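Local atomic coordinates of uncharacterized protein (Bacteroides vulgatus, PDB entry 4R8O), a protein that is of unknown function but belongs to the DUF3836 family of single-layer beta-sheet proteins, thought to have evolved from repeated beta-hairpins. Residues Asn34-Asn39 against Asp51-Trp56. Residues are numbered along the deposited sequence; the frame is centred on the assembly and turned at random.
Sequences NYMKHN and DEAQKW
Asn34 lays its CB over the five-membered ring of Trp56, 3.6 Å from the centroid, in a CH-pi contact, while its amide stands nearly upright on the indole, the two planes 84° apart. Trp56 carries its CG anti to the backbone N (chi1 -177°), which brings the indole against Asn34. This packing is tight, and Trp63 on strand 62-73 meets the Trp56 ring edge-to-face. With an alanine in place of Trp56, the Asn34 side chain would probably lose its aromatic floor and be left freer to turn. Backbone hydrogen bonds join 34-39 to 51-56, segments of the antiparallel strands 31-42 and 48-57 of one beta-hairpin; among them Gln54 N bonds almost straight to Lys37 O at 2.8 Å. On the face of Met36, His38 and Ala53, the extended selenomethionine runs along the sheet toward Ala53, and His38 ND1 meets the syn side of Asp51 OD1 in a bent bond, modelled doubtfully short. The face of Lys37, Asn39, Glu52 and Gln54 is polar: Asn39 ND2 reaches Gln54 OE1 at 3.0 Å, approaching from above the carbonyl plane, while Gln54 NE2 bonds Asn65 and Glu52 OE2 bonds Tyr92 OH. The loose side lies at Tyr35 and Lys55, both exposed. In a single-layer sheet, cross-strand cohesion probably rests mainly on backbone bonds, helped by amide contacts and asparagine-on-indole packing.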
loop_
_atom_site.group_PDB
_atom_site.type_symbol
_atom_site.label_atom_id
_atom_site.label_comp_id
_atom_site.label_asym_id
_atom_site.label_seq_id
_atom_site.Cartn_x
_atom_site.Cartn_y
_atom_site.Cartn_z
ATOM N N ASN A 34 -11.991 8.649 6.360
ATOM C CA ASN A 34 -10.782 7.968 5.931
ATOM C C ASN A 34 -10.693 6.554 6.451
ATOM O O ASN A 34 -10.996 6.322 7.621
ATOM C CB ASN A 34 -9.545 8.727 6.425
ATOM C CG ASN A 34 -9.254 9.964 5.619
ATOM O OD1 ASN A 34 -9.788 10.141 4.527
ATOM N ND2 ASN A 34 -8.382 10.837 6.142
ATOM N N TYR A 35 -10.216 5.632 5.612
ATOM C CA TYR A 35 -10.075 4.236 6.018
ATOM C C TYR A 35 -8.725 3.585 5.759
ATOM O O TYR A 35 -8.105 3.032 6.680
ATOM C CB TYR A 35 -11.143 3.440 5.327
ATOM C CG TYR A 35 -11.163 2.017 5.733
ATOM C CD1 TYR A 35 -11.175 1.648 7.088
ATOM C CD2 TYR A 35 -11.184 1.018 4.777
ATOM C CE1 TYR A 35 -11.203 0.324 7.463
ATOM C CE2 TYR A 35 -11.237 -0.313 5.146
ATOM C CZ TYR A 35 -11.248 -0.653 6.486
ATOM O OH TYR A 35 -11.283 -1.968 6.857
HETATM N N MSE A 36 -8.289 3.647 4.510
HETATM C CA MSE A 36 -6.999 3.113 4.119
HETATM C C MSE A 36 -6.383 3.948 3.019
HETATM O O MSE A 36 -7.090 4.552 2.240
HETATM C CB MSE A 36 -7.333 1.663 3.770
HETATM C CG MSE A 36 -6.206 0.956 3.060
HETATM SE SE MSE A 36 -6.095 -0.977 3.387
HETATM C CE MSE A 36 -4.595 -0.848 2.209
ATOM N N LYS A 37 -5.058 3.963 2.922
ATOM C CA LYS A 37 -4.343 4.745 1.882
ATOM C C LYS A 37 -3.235 3.894 1.344
ATOM O O LYS A 37 -2.446 3.336 2.113
ATOM C CB LYS A 37 -3.760 6.006 2.494
ATOM C CG LYS A 37 -3.242 7.036 1.496
ATOM C CD LYS A 37 -2.661 8.211 2.248
ATOM C CE LYS A 37 -2.027 9.222 1.314
ATOM N NZ LYS A 37 -0.956 9.980 2.007
ATOM N N HIS A 38 -3.185 3.756 0.028
ATOM C CA HIS A 38 -2.141 2.971 -0.611
ATOM C C HIS A 38 -1.176 3.942 -1.260
ATOM O O HIS A 38 -1.593 4.752 -2.069
ATOM C CB HIS A 38 -2.708 2.122 -1.712
ATOM C CG HIS A 38 -3.355 0.857 -1.268
ATOM N ND1 HIS A 38 -2.624 -0.246 -0.900
ATOM C CD2 HIS A 38 -4.657 0.474 -1.254
ATOM C CE1 HIS A 38 -3.449 -1.250 -0.650
ATOM N NE2 HIS A 38 -4.692 -0.841 -0.863
ATOM N N ASN A 39 0.097 3.855 -0.941
ATOM C CA ASN A 39 1.114 4.712 -1.584
ATOM C C ASN A 39 1.969 3.790 -2.430
ATOM O O ASN A 39 2.516 2.837 -1.916
ATOM C CB ASN A 39 1.911 5.388 -0.504
ATOM C CG ASN A 39 1.020 6.221 0.431
ATOM O OD1 ASN A 39 0.231 7.062 -0.038
ATOM N ND2 ASN A 39 1.115 5.985 1.741
ATOM N N ASP A 51 3.784 -0.985 -2.556
ATOM C CA ASP A 51 2.381 -0.723 -2.337
ATOM C C ASP A 51 2.243 -0.663 -0.845
ATOM O O ASP A 51 1.905 -1.651 -0.226
ATOM C CB ASP A 51 1.513 -1.863 -2.947
ATOM C CG ASP A 51 0.030 -1.780 -2.556
ATOM O OD1 ASP A 51 -0.328 -0.928 -1.718
ATOM O OD2 ASP A 51 -0.790 -2.567 -3.108
ATOM N N GLU A 52 2.522 0.493 -0.289
ATOM C CA GLU A 52 2.430 0.701 1.147
ATOM C C GLU A 52 0.975 0.921 1.529
ATOM O O GLU A 52 0.319 1.809 1.002
ATOM C CB GLU A 52 3.254 1.922 1.534
ATOM C CG GLU A 52 3.441 2.074 3.018
ATOM C CD GLU A 52 4.117 3.372 3.391
ATOM O OE1 GLU A 52 4.706 4.052 2.517
ATOM O OE2 GLU A 52 4.078 3.715 4.575
ATOM N N ALA A 53 0.499 0.149 2.486
ATOM C CA ALA A 53 -0.924 0.119 2.901
ATOM C C ALA A 53 -1.037 0.714 4.276
ATOM O O ALA A 53 -0.622 0.077 5.243
ATOM C CB ALA A 53 -1.378 -1.313 2.947
ATOM N N GLN A 54 -1.546 1.939 4.373
ATOM C CA GLN A 54 -1.684 2.615 5.659
ATOM C C GLN A 54 -3.124 2.594 6.092
ATOM O O GLN A 54 -4.015 2.618 5.257
ATOM C CB GLN A 54 -1.189 4.039 5.548
ATOM C CG GLN A 54 0.300 4.116 5.410
ATOM C CD GLN A 54 0.793 5.552 5.380
ATOM O OE1 GLN A 54 0.319 6.347 4.590
ATOM N NE2 GLN A 54 1.768 5.880 6.232
ATOM N N LYS A 55 -3.333 2.585 7.398
ATOM C CA LYS A 55 -4.659 2.589 7.983
ATOM C C LYS A 55 -4.918 3.906 8.708
ATOM O O LYS A 55 -4.012 4.509 9.287
ATOM C CB LYS A 55 -4.804 1.398 8.939
ATOM C CG LYS A 55 -3.683 1.214 9.982
ATOM C CD LYS A 55 -4.118 0.473 11.255
ATOM C CE LYS A 55 -5.253 1.206 11.978
ATOM N NZ LYS A 55 -5.331 0.908 13.432
ATOM N N TRP A 56 -6.166 4.345 8.693
ATOM C CA TRP A 56 -6.518 5.588 9.370
ATOM C C TRP A 56 -6.821 5.278 10.827
ATOM O O TRP A 56 -7.684 4.436 11.113
ATOM C CB TRP A 56 -7.714 6.242 8.697
ATOM C CG TRP A 56 -8.078 7.549 9.303
ATOM C CD1 TRP A 56 -9.197 7.820 10.025
ATOM C CD2 TRP A 56 -7.315 8.749 9.268
ATOM N NE1 TRP A 56 -9.194 9.127 10.435
ATOM C CE2 TRP A 56 -8.053 9.727 9.974
ATOM C CE3 TRP A 56 -6.083 9.101 8.693
ATOM C CZ2 TRP A 56 -7.606 11.031 10.130
ATOM C CZ3 TRP A 56 -5.634 10.406 8.834
ATOM C CH2 TRP A 56 -6.401 11.359 9.562
#